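Local coordinates for NmrA family protein (Shigella flexneri 2a, PDB 3QVO) that is of unknown function but, as a Rossmann-fold member of the NmrA family, probably binds a nicotinamide dinucleotide, NAD(H) or NADP(H), at residues D180-K191 / H214-P224; V117-S125 / L163-L173. One frame throughout, in Å; residues are numbered along the deposited sequence. Where two conformers were deposited one is given.

How the contacts relate
Contact 1 and contact 2 lie side by side in one mixed sheet, their centres about 11 Å apart, and show how a Rossmann-type sheet grows outward from a parallel core. Contact 2 comes first along the chain and pairs strand 119-123 with strand 164-174, close to the centre of the molecule. The chain then runs into strand 182-184, which contact 1 joins in antiparallel fashion to strand 217-222. Because strand 217-222 is also the parallel neighbour of strand 164-174, the two contacts are successive steps across the sheet. Helix 197-209 packs on both, and two hydrogen bonds stitch them together, Thr166 OG1 with the backbone O of His214 and the side chain of Arg169 with that of Asn218.

Contact 1 (D180-K191 / H214-P224); sequences DYELTSRNEPFK and HIGENIGINQP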
loop_
_atom_site.group_PDB
_atom_site.type_symbol
_atom_site.label_atom_id
_atom_site.label_comp_id
_atom_site.label_asym_id
_atom_site.label_seq_id
_atom_site.Cartn_x
_atom_site.Cartn_y
_atom_site.Cartn_z
ATOM N N ASP A 180 -8.585 -13.352 6.597
ATOM C CA ASP A 180 -8.948 -13.464 8.019
ATOM C C ASP A 180 -8.144 -12.428 8.812
ATOM O O ASP A 180 -6.937 -12.585 9.035
ATOM C CB ASP A 180 -8.687 -14.897 8.525
ATOM C CG ASP A 180 -9.245 -15.151 9.925
ATOM O OD1 ASP A 180 -9.995 -14.300 10.438
ATOM O OD2 ASP A 180 -8.932 -16.208 10.528
ATOM N N TYR A 181 -8.800 -11.346 9.206
ATOM C CA TYR A 181 -8.077 -10.253 9.817
ATOM C C TYR A 181 -8.921 -9.393 10.724
ATOM O O TYR A 181 -10.157 -9.509 10.767
ATOM C CB TYR A 181 -7.386 -9.400 8.754
ATOM C CG TYR A 181 -8.304 -8.550 7.905
ATOM C CD1 TYR A 181 -8.758 -7.312 8.345
ATOM C CD2 TYR A 181 -8.693 -8.973 6.644
ATOM C CE1 TYR A 181 -9.598 -6.540 7.563
ATOM C CE2 TYR A 181 -9.531 -8.203 5.850
ATOM C CZ TYR A 181 -9.977 -6.989 6.312
ATOM O OH TYR A 181 -10.801 -6.235 5.502
ATOM N N GLU A 182 -8.197 -8.572 11.483
ATOM C CA GLU A 182 -8.750 -7.588 12.406
ATOM C C GLU A 182 -7.738 -6.453 12.487
ATOM O O GLU A 182 -6.575 -6.637 12.149
ATOM C CB GLU A 182 -9.039 -8.194 13.786
ATOM C CG GLU A 182 -7.813 -8.654 14.582
ATOM C CD GLU A 182 -8.183 -9.409 15.863
ATOM O OE1 GLU A 182 -9.392 -9.471 16.200
ATOM O OE2 GLU A 182 -7.263 -9.946 16.520
ATOM N N LEU A 183 -8.204 -5.293 12.935
ATOM C CA LEU A 183 -7.483 -4.061 12.832
ATOM C C LEU A 183 -7.274 -3.440 14.188
ATOM O O LEU A 183 -8.154 -3.479 15.035
ATOM C CB LEU A 183 -8.316 -3.080 12.014
ATOM C CG LEU A 183 -8.732 -3.558 10.631
ATOM C CD1 LEU A 183 -9.711 -2.556 10.030
ATOM C CD2 LEU A 183 -7.486 -3.735 9.764
ATOM N N THR A 184 -6.118 -2.821 14.368
ATOM C CA THR A 184 -5.771 -2.156 15.610
ATOM C C THR A 184 -5.415 -0.753 15.237
ATOM O O THR A 184 -4.873 -0.524 14.140
ATOM C CB THR A 184 -4.546 -2.815 16.277
ATOM O OG1 THR A 184 -3.550 -3.091 15.285
ATOM C CG2 THR A 184 -4.934 -4.108 16.974
ATOM N N SER A 185 -5.699 0.196 16.126
ATOM C CA SER A 185 -5.403 1.594 15.841
ATOM C C SER A 185 -3.930 1.971 16.148
ATOM O O SER A 185 -3.145 1.162 16.703
ATOM C CB SER A 185 -6.399 2.501 16.570
ATOM O OG SER A 185 -6.209 2.433 17.966
ATOM N N ARG A 186 -3.594 3.214 15.816
ATOM C CA ARG A 186 -2.219 3.729 15.816
ATOM C C ARG A 186 -1.417 3.480 17.074
ATOM O O ARG A 186 -0.253 3.123 17.003
ATOM C CB ARG A 186 -2.235 5.238 15.564
ATOM C CG ARG A 186 -0.883 5.866 15.408
ATOM C CD ARG A 186 -1.048 7.367 15.341
ATOM N NE ARG A 186 0.154 8.071 14.893
ATOM C CZ ARG A 186 1.243 8.231 15.625
ATOM N NH1 ARG A 186 1.359 7.694 16.839
ATOM N NH2 ARG A 186 2.260 8.873 15.110
ATOM N N ASN A 187 -2.013 3.713 18.226
ATOM C CA ASN A 187 -1.274 3.589 19.485
ATOM C C ASN A 187 -1.638 2.338 20.263
ATOM O O ASN A 187 -1.496 2.322 21.450
ATOM C CB ASN A 187 -1.506 4.840 20.339
ATOM C CG ASN A 187 -1.272 6.123 19.558
ATOM O OD1 ASN A 187 -0.308 6.246 18.803
ATOM N ND2 ASN A 187 -2.166 7.072 19.719
ATOM N N GLU A 188 -2.136 1.306 19.589
ATOM C CA GLU A 188 -2.472 0.039 20.230
ATOM C C GLU A 188 -1.394 -0.925 19.801
ATOM O O GLU A 188 -0.869 -0.788 18.717
ATOM C CB GLU A 188 -3.819 -0.546 19.751
ATOM C CG GLU A 188 -5.115 0.204 20.167
ATOM C CD GLU A 188 -6.403 -0.579 19.808
ATOM O OE1 GLU A 188 -7.034 -0.333 18.734
ATOM O OE2 GLU A 188 -6.773 -1.470 20.614
ATOM N N PRO A 189 -1.094 -1.931 20.633
ATOM C CA PRO A 189 -0.213 -2.994 20.168
ATOM C C PRO A 189 -0.936 -3.894 19.168
ATOM O O PRO A 189 -2.154 -3.985 19.189
ATOM C CB PRO A 189 0.121 -3.777 21.457
ATOM C CG PRO A 189 -0.906 -3.341 22.488
ATOM C CD PRO A 189 -1.800 -2.289 21.869
ATOM N N PHE A 190 -0.180 -4.531 18.289
ATOM C CA PHE A 190 -0.689 -5.603 17.460
ATOM C C PHE A 190 -1.345 -6.692 18.342
ATOM O O PHE A 190 -0.692 -7.187 19.210
ATOM C CB PHE A 190 0.480 -6.253 16.710
ATOM C CG PHE A 190 0.941 -5.495 15.514
ATOM C CD1 PHE A 190 0.198 -5.505 14.345
ATOM C CD2 PHE A 190 2.123 -4.796 15.528
ATOM C CE1 PHE A 190 0.628 -4.828 13.223
ATOM C CE2 PHE A 190 2.557 -4.086 14.408
ATOM C CZ PHE A 190 1.806 -4.119 13.251
ATOM N N LYS A 191 -2.605 -7.056 18.088
ATOM C CA LYS A 191 -3.266 -8.207 18.717
ATOM C C LYS A 191 -2.873 -9.546 18.114
ATOM O O LYS A 191 -3.416 -10.594 18.515
ATOM C CB LYS A 191 -4.794 -8.111 18.603
ATOM C CG LYS A 191 -5.385 -6.860 19.225
ATOM C CD LYS A 191 -6.920 -6.880 19.181
ATOM C CE LYS A 191 -7.484 -5.465 19.417
ATOM N NZ LYS A 191 -8.690 -5.460 20.290
ATOM N N HIS A 214 -11.650 4.541 6.516
ATOM C CA HIS A 214 -10.348 4.583 7.119
ATOM C C HIS A 214 -9.488 5.792 6.773
ATOM O O HIS A 214 -8.263 5.694 6.806
ATOM C CB HIS A 214 -9.621 3.273 6.815
ATOM C CG HIS A 214 -10.353 2.060 7.284
ATOM N ND1 HIS A 214 -10.631 1.833 8.612
ATOM C CD2 HIS A 214 -10.849 0.998 6.608
ATOM C CE1 HIS A 214 -11.271 0.683 8.733
ATOM N NE2 HIS A 214 -11.402 0.150 7.533
ATOM N N ILE A 215 -10.109 6.931 6.460
ATOM C CA ILE A 215 -9.356 8.167 6.182
ATOM C C ILE A 215 -8.788 8.723 7.476
ATOM O O ILE A 215 -9.490 8.792 8.459
ATOM C CB ILE A 215 -10.222 9.255 5.575
ATOM C CG1 ILE A 215 -10.564 8.893 4.121
ATOM C CG2 ILE A 215 -9.498 10.613 5.662
ATOM C CD1 ILE A 215 -11.630 9.821 3.442
ATOM N N GLY A 216 -7.496 9.066 7.481
ATOM C CA GLY A 216 -6.819 9.597 8.680
ATOM C C GLY A 216 -6.334 8.560 9.673
ATOM O O GLY A 216 -5.961 8.908 10.778
ATOM N N GLU A 217 -6.313 7.289 9.290
ATOM C CA GLU A 217 -5.953 6.216 10.224
ATOM C C GLU A 217 -4.626 5.557 9.916
ATOM O O GLU A 217 -4.157 5.564 8.781
ATOM C CB GLU A 217 -7.041 5.135 10.245
ATOM C CG GLU A 217 -8.365 5.658 10.782
ATOM C CD GLU A 217 -9.505 4.656 10.714
ATOM O OE1 GLU A 217 -9.286 3.491 10.328
ATOM O OE2 GLU A 217 -10.637 5.036 11.059
ATOM N N ASN A 218 -4.076 4.912 10.946
ATOM C CA ASN A 218 -2.780 4.276 10.880
ATOM C C ASN A 218 -2.935 2.937 11.608
ATOM O O ASN A 218 -2.776 2.833 12.824
ATOM C CB ASN A 218 -1.764 5.199 11.541
ATOM C CG ASN A 218 -0.349 4.739 11.373
ATOM O OD1 ASN A 218 -0.080 3.576 11.075
ATOM N ND2 ASN A 218 0.577 5.655 11.576
ATOM N N ILE A 219 -3.251 1.915 10.827
ATOM C CA ILE A 219 -3.944 0.714 11.285
ATOM C C ILE A 219 -3.032 -0.492 11.217
ATOM O O ILE A 219 -2.445 -0.770 10.170
ATOM C CB ILE A 219 -5.079 0.390 10.293
ATOM C CG1 ILE A 219 -6.040 1.546 10.108
ATOM C CG2 ILE A 219 -5.837 -0.851 10.692
ATOM C CD1 ILE A 219 -6.855 1.366 8.846
ATOM N N GLY A 220 -2.938 -1.234 12.319
ATOM C CA GLY A 220 -2.310 -2.546 12.298
ATOM C C GLY A 220 -3.302 -3.588 11.815
ATOM O O GLY A 220 -4.503 -3.496 12.109
ATOM N N ILE A 221 -2.803 -4.579 11.071
ATOM C CA ILE A 221 -3.631 -5.652 10.533
ATOM C C ILE A 221 -3.030 -7.002 10.968
ATOM O O ILE A 221 -1.895 -7.328 10.629
ATOM C CB ILE A 221 -3.682 -5.622 8.971
ATOM C CG1 ILE A 221 -3.845 -4.202 8.417
ATOM C CG2 ILE A 221 -4.827 -6.501 8.422
ATOM C CD1 ILE A 221 -3.316 -4.067 6.948
ATOM N N ASN A 222 -3.795 -7.782 11.720
ATOM C CA ASN A 222 -3.373 -9.140 12.081
ATOM C C ASN A 222 -4.497 -10.198 11.950
ATOM O O ASN A 222 -5.670 -9.884 12.057
ATOM C CB ASN A 222 -2.832 -9.150 13.515
ATOM C CG ASN A 222 -3.927 -9.033 14.542
ATOM O OD1 ASN A 222 -4.323 -7.927 14.895
ATOM N ND2 ASN A 222 -4.444 -10.180 15.013
ATOM N N GLN A 223 -4.103 -11.453 11.748
ATOM C CA GLN A 223 -5.015 -12.579 11.774
ATOM C C GLN A 223 -5.444 -12.788 13.230
ATOM O O GLN A 223 -4.615 -12.660 14.127
ATOM C CB GLN A 223 -4.284 -13.805 11.218
ATOM C CG GLN A 223 -5.076 -15.091 11.087
ATOM C CD GLN A 223 -4.321 -16.155 10.254
ATOM O OE1 GLN A 223 -3.735 -15.857 9.180
ATOM N NE2 GLN A 223 -4.338 -17.401 10.742
ATOM N N PRO A 224 -6.736 -13.033 13.484
ATOM C CA PRO A 224 -7.145 -13.255 14.862
ATOM C C PRO A 224 -6.605 -14.558 15.413
ATOM O O PRO A 224 -6.425 -15.514 14.658
ATOM C CB PRO A 224 -8.672 -13.336 14.777
ATOM C CG PRO A 224 -9.040 -12.644 13.519
ATOM C CD PRO A 224 -7.887 -12.850 12.588
HETATM O O HOH W 1 -4.538 -13.919 7.437
HETATM O O HOH W 2 -5.617 5.018 13.728
#
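Among the flat groups that meet across this antiparallel edge pairing of the Rossmann-type sheet, the amide of Asn222 and the carboxylate of Glu182 stand 62° apart, joined by a bond from ND2 to OE2 of 3.2 Å. The oxygen offers its anti lone pair and lies close to the amide plane. The same ND2 also donates to Gln223 O, approaching from above that carbonyl plane, whereas Asn222 OD1 is buried without a polar partner. The Phe190 ring presents its edge to the backbone N of Ile221, while its CE1 approaches Gly220 CA obliquely at 3.8 Å. At the start of 214-224, the edge of the His214 ring is held by Glu217, with ND1 donating to OE1 at 2.7 Å, and Leu183 CD1 touches the ring's CE1 obliquely.

Strands 182-184 and 217-222 run at 139° to one another. Glu182-Asn222 and Thr184-Gly220 form hydrogen-bonded pairs, and Leu183-Ile221 is the non-hydrogen-bonded pair between them. Leu183 turns to the face covered by Leu203 of helix 197-209, its CG anti to the carbonyl carbon (chi1 -56°), and CD2 presses against Ile219 CG2 at a tight 3.4 Å. Tyr181 and Ile221 lie alongside each other on this face, CB to CG2, and both also touch Leu203. On the face of Thr184, the absence of a side chain at Gly220 leaves room for Thr184 OG1 and the Phe190 ring.

Beyond the paired strands, Arg186 crosses Asn218, with guanidinium and amide planes nearly perpendicular; Glu159 binds both, and Asn218 OD1 takes a bond from Arg169. Near Asp180 and Gln223 a water donates to Gln223 OE1 at 2.7 Å and to Asp180 O at 3.2 Å.

Contact 2 (V117-S125 / L163-L173); sequences VKRLIFVLS and LEYTILRPAWL
Arg119 reaches across to the neighbouring strand and grips Thr166 end-on, NH1 and NH2 both donating to OG1, at 2.9 Å from NH1. The hydroxyl oxygen lies almost in the guanidinium plane, and it also bonds to His214 O. A bend at chi2 (72°) curls the arginine chain over Glu164, whose carboxylate plane is nearly perpendicular to the guanidinium. NH2 thereby gains a second acceptor, Glu164 O at 2.9 Å, which it meets from above the carbonyl plane; Leu120 N reaches the same oxygen from the opposite face. With NE bonded to Pro211 O, the guanidinium is fixed from several directions.

Farther along this face, Ile121 and Leu168 lie side by side and point the same way, CG2 to CD1 at 3.9 Å, beneath helix 197-209. Val123 meets Pro170 at about a right angle, CG1 to CG. On the other face Leu124 CD1 slants onto Ile167 CG2, and helix 149-159 covers both residues.

Backbone bonds run in register from Lys118 O to Leu168 O, the last being Leu124 N to Leu168 O at 2.9 Å. Beyond it, one water donates to Leu124 O and Pro170 O. Strand 119-123, helix 149-159 and strand 164-174, the strands parallel within 10°, make a beta-alpha-beta crossover, and with helix 197-209 on the other face this is the layered alpha/beta/alpha build characteristic of a Rossmann fold.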
loop_
_atom_site.group_PDB
_atom_site.type_symbol
_atom_site.label_atom_id
_atom_site.label_comp_id
_atom_site.label_asym_id
_atom_site.label_seq_id
_atom_site.Cartn_x
_atom_site.Cartn_y
_atom_site.Cartn_z
ATOM N N VAL A 117 -4.014 15.108 -6.458
ATOM C CA VAL A 117 -4.527 13.825 -6.000
ATOM C C VAL A 117 -4.474 13.816 -4.493
ATOM O O VAL A 117 -3.464 14.248 -3.933
ATOM C CB VAL A 117 -3.640 12.702 -6.522
ATOM C CG1 VAL A 117 -4.210 11.359 -6.155
ATOM C CG2 VAL A 117 -3.456 12.865 -8.084
ATOM N N LYS A 118 -5.546 13.338 -3.839
ATOM C CA LYS A 118 -5.684 13.400 -2.388
ATOM C C LYS A 118 -5.601 12.070 -1.625
ATOM O O LYS A 118 -5.224 12.069 -0.455
ATOM C CB LYS A 118 -7.044 14.016 -2.046
ATOM C CG LYS A 118 -7.185 15.485 -2.352
ATOM C CD LYS A 118 -8.620 15.969 -2.143
ATOM C CE LYS A 118 -8.734 17.515 -2.321
ATOM N NZ LYS A 118 -8.160 17.999 -3.643
ATOM N N ARG A 119 -6.045 10.971 -2.242
ATOM C CA ARG A 119 -6.302 9.724 -1.522
ATOM C C ARG A 119 -5.170 8.731 -1.662
ATOM O O ARG A 119 -4.888 8.268 -2.788
ATOM C CB ARG A 119 -7.620 9.094 -1.992
ATOM C CG ARG A 119 -8.097 7.972 -1.083
ATOM C CD ARG A 119 -8.616 8.486 0.224
ATOM N NE ARG A 119 -9.121 7.404 1.059
ATOM C CZ ARG A 119 -8.420 6.732 1.963
ATOM N NH1 ARG A 119 -9.007 5.782 2.638
ATOM N NH2 ARG A 119 -7.160 7.023 2.234
ATOM N N LEU A 120 -4.535 8.410 -0.521
ATOM C CA LEU A 120 -3.367 7.539 -0.444
ATOM C C LEU A 120 -3.568 6.378 0.501
ATOM O O LEU A 120 -3.999 6.554 1.657
ATOM C CB LEU A 120 -2.152 8.351 0.044
ATOM C CG LEU A 120 -0.821 7.617 0.310
ATOM C CD1 LEU A 120 -0.207 7.029 -1.003
ATOM C CD2 LEU A 120 0.151 8.544 1.030
ATOM N N ILE A 121 -3.257 5.176 0.015
ATOM C CA ILE A 121 -3.213 3.957 0.841
ATOM C C ILE A 121 -1.760 3.534 0.823
ATOM O O ILE A 121 -1.201 3.294 -0.253
ATOM C CB ILE A 121 -4.103 2.829 0.264
ATOM C CG1 ILE A 121 -5.537 3.328 0.114
ATOM C CG2 ILE A 121 -4.050 1.606 1.166
ATOM C CD1 ILE A 121 -6.474 2.396 -0.671
ATOM N N PHE A 122 -1.121 3.520 1.990
ATOM C CA PHE A 122 0.310 3.346 2.058
ATOM C C PHE A 122 0.655 2.217 3.045
ATOM O O PHE A 122 0.336 2.285 4.255
ATOM C CB PHE A 122 0.960 4.661 2.475
ATOM C CG PHE A 122 2.465 4.772 2.160
ATOM C CD1 PHE A 122 3.406 4.190 2.964
ATOM C CD2 PHE A 122 2.918 5.515 1.079
ATOM C CE1 PHE A 122 4.777 4.335 2.685
ATOM C CE2 PHE A 122 4.269 5.652 0.787
ATOM C CZ PHE A 122 5.193 5.067 1.580
ATOM N N VAL A 123 1.302 1.192 2.506
ATOM C CA VAL A 123 1.668 -0.003 3.277
ATOM C C VAL A 123 3.037 0.150 3.808
ATOM O O VAL A 123 3.971 0.410 3.042
ATOM C CB VAL A 123 1.598 -1.288 2.447
ATOM C CG1 VAL A 123 2.014 -2.523 3.333
ATOM C CG2 VAL A 123 0.191 -1.476 1.941
ATOM N N LEU A 124 3.167 0.024 5.132
ATOM C CA LEU A 124 4.481 -0.037 5.753
ATOM C C LEU A 124 4.701 -1.396 6.386
ATOM O O LEU A 124 4.190 -1.705 7.482
ATOM C CB LEU A 124 4.687 1.098 6.769
ATOM C CG LEU A 124 4.885 2.501 6.157
ATOM C CD1 LEU A 124 4.608 3.586 7.198
ATOM C CD2 LEU A 124 6.296 2.663 5.564
ATOM N N SER A 125 5.541 -2.171 5.707
ATOM C CA SER A 125 5.831 -3.543 6.056
ATOM C C SER A 125 7.317 -3.719 5.918
ATOM O O SER A 125 7.870 -3.331 4.900
ATOM C CB SER A 125 5.107 -4.475 5.058
ATOM O OG SER A 125 5.373 -5.833 5.318
ATOM N N LEU A 163 -3.032 14.980 3.380
ATOM C CA LEU A 163 -3.639 14.147 2.362
ATOM C C LEU A 163 -4.691 13.295 3.046
ATOM O O LEU A 163 -4.695 13.161 4.248
ATOM C CB LEU A 163 -2.600 13.258 1.638
ATOM C CG LEU A 163 -1.535 13.942 0.767
ATOM C CD1 LEU A 163 -0.394 13.006 0.382
ATOM C CD2 LEU A 163 -2.133 14.525 -0.516
ATOM N N GLU A 164 -5.564 12.695 2.250
ATOM C CA GLU A 164 -6.562 11.768 2.760
ATOM C C GLU A 164 -5.899 10.389 2.788
ATOM O O GLU A 164 -5.968 9.646 1.809
ATOM C CB GLU A 164 -7.831 11.805 1.886
ATOM C CG GLU A 164 -8.724 13.048 2.129
ATOM C CD GLU A 164 -9.898 13.199 1.140
ATOM O OE1 GLU A 164 -9.873 12.594 0.038
ATOM O OE2 GLU A 164 -10.859 13.950 1.470
ATOM N N TYR A 165 -5.230 10.074 3.889
ATOM C CA TYR A 165 -4.365 8.905 3.947
ATOM C C TYR A 165 -4.952 7.772 4.746
ATOM O O TYR A 165 -5.784 7.962 5.588
ATOM C CB TYR A 165 -2.977 9.272 4.522
ATOM C CG TYR A 165 -2.989 9.642 5.992
ATOM C CD1 TYR A 165 -2.936 8.667 6.961
ATOM C CD2 TYR A 165 -3.055 10.963 6.398
ATOM C CE1 TYR A 165 -2.980 8.987 8.286
ATOM C CE2 TYR A 165 -3.089 11.311 7.720
ATOM C CZ TYR A 165 -3.054 10.303 8.676
ATOM O OH TYR A 165 -3.062 10.576 10.022
ATOM N N THR A 166 -4.522 6.571 4.429
ATOM C CA THR A 166 -4.655 5.447 5.314
ATOM C C THR A 166 -3.289 4.758 5.299
ATOM O O THR A 166 -2.791 4.390 4.234
ATOM C CB THR A 166 -5.695 4.477 4.828
ATOM O OG1 THR A 166 -6.953 5.152 4.580
ATOM C CG2 THR A 166 -5.848 3.322 5.833
ATOM N N ILE A 167 -2.670 4.619 6.467
ATOM C CA ILE A 167 -1.405 3.896 6.595
ATOM C C ILE A 167 -1.788 2.530 7.107
ATOM O O ILE A 167 -2.593 2.410 8.025
ATOM C CB ILE A 167 -0.408 4.598 7.596
ATOM C CG1 ILE A 167 0.084 5.913 6.997
ATOM C CG2 ILE A 167 0.764 3.713 7.903
ATOM C CD1 ILE A 167 0.570 6.973 8.005
ATOM N N LEU A 168 -1.218 1.504 6.500
ATOM C CA LEU A 168 -1.554 0.149 6.811
ATOM C C LEU A 168 -0.291 -0.507 7.264
ATOM O O LEU A 168 0.730 -0.449 6.552
ATOM C CB LEU A 168 -2.106 -0.608 5.596
ATOM C CG LEU A 168 -3.420 -0.173 4.966
ATOM C CD1 LEU A 168 -3.829 -1.171 3.865
ATOM C CD2 LEU A 168 -4.500 -0.067 6.037
ATOM N N ARG A 169 -0.391 -1.149 8.426
ATOM C CA ARG A 169 0.740 -1.745 9.137
ATOM C C ARG A 169 0.483 -3.193 9.416
ATOM O O ARG A 169 -0.156 -3.505 10.398
ATOM C CB ARG A 169 0.957 -1.035 10.484
ATOM C CG ARG A 169 1.743 0.221 10.341
ATOM C CD ARG A 169 1.728 1.078 11.561
ATOM N NE ARG A 169 0.449 1.207 12.250
ATOM C CZ ARG A 169 0.089 0.550 13.342
ATOM N NH1 ARG A 169 0.889 -0.358 13.874
ATOM N NH2 ARG A 169 -1.091 0.794 13.905
ATOM N N PRO A 170 0.950 -4.079 8.530
ATOM C CA PRO A 170 0.714 -5.505 8.666
ATOM C C PRO A 170 1.726 -6.260 9.483
ATOM O O PRO A 170 2.933 -5.979 9.404
ATOM C CB PRO A 170 0.770 -6.024 7.226
ATOM C CG PRO A 170 1.520 -4.996 6.477
ATOM C CD PRO A 170 1.283 -3.703 7.151
ATOM N N ALA A 171 1.196 -7.247 10.207
ATOM C CA ALA A 171 1.946 -8.196 10.948
ATOM C C ALA A 171 2.738 -9.004 9.950
ATOM O O ALA A 171 2.723 -8.700 8.756
ATOM C CB ALA A 171 1.010 -9.069 11.783
ATOM N N TRP A 172 3.453 -10.008 10.449
ATOM C CA TRP A 172 4.319 -10.860 9.618
ATOM C C TRP A 172 3.501 -11.492 8.489
ATOM O O TRP A 172 2.496 -12.142 8.733
ATOM C CB TRP A 172 5.007 -11.943 10.479
ATOM C CG TRP A 172 6.275 -12.570 9.890
ATOM C CD1 TRP A 172 7.520 -12.009 9.856
ATOM C CD2 TRP A 172 6.421 -13.894 9.312
ATOM N NE1 TRP A 172 8.427 -12.885 9.284
ATOM C CE2 TRP A 172 7.778 -14.041 8.937
ATOM C CE3 TRP A 172 5.536 -14.956 9.066
ATOM C CZ2 TRP A 172 8.270 -15.207 8.325
ATOM C CZ3 TRP A 172 6.028 -16.115 8.453
ATOM C CH2 TRP A 172 7.384 -16.230 8.097
ATOM N N LEU A 173 3.951 -11.305 7.261
ATOM C CA LEU A 173 3.195 -11.731 6.110
ATOM C C LEU A 173 3.345 -13.206 5.820
ATOM O O LEU A 173 4.457 -13.698 5.718
ATOM C CB LEU A 173 3.607 -10.903 4.895
ATOM C CG LEU A 173 3.162 -9.439 4.970
ATOM C CD1 LEU A 173 3.829 -8.637 3.896
ATOM C CD2 LEU A 173 1.647 -9.312 4.870
HETATM O O HOH W 3 3.999 -3.280 9.593
#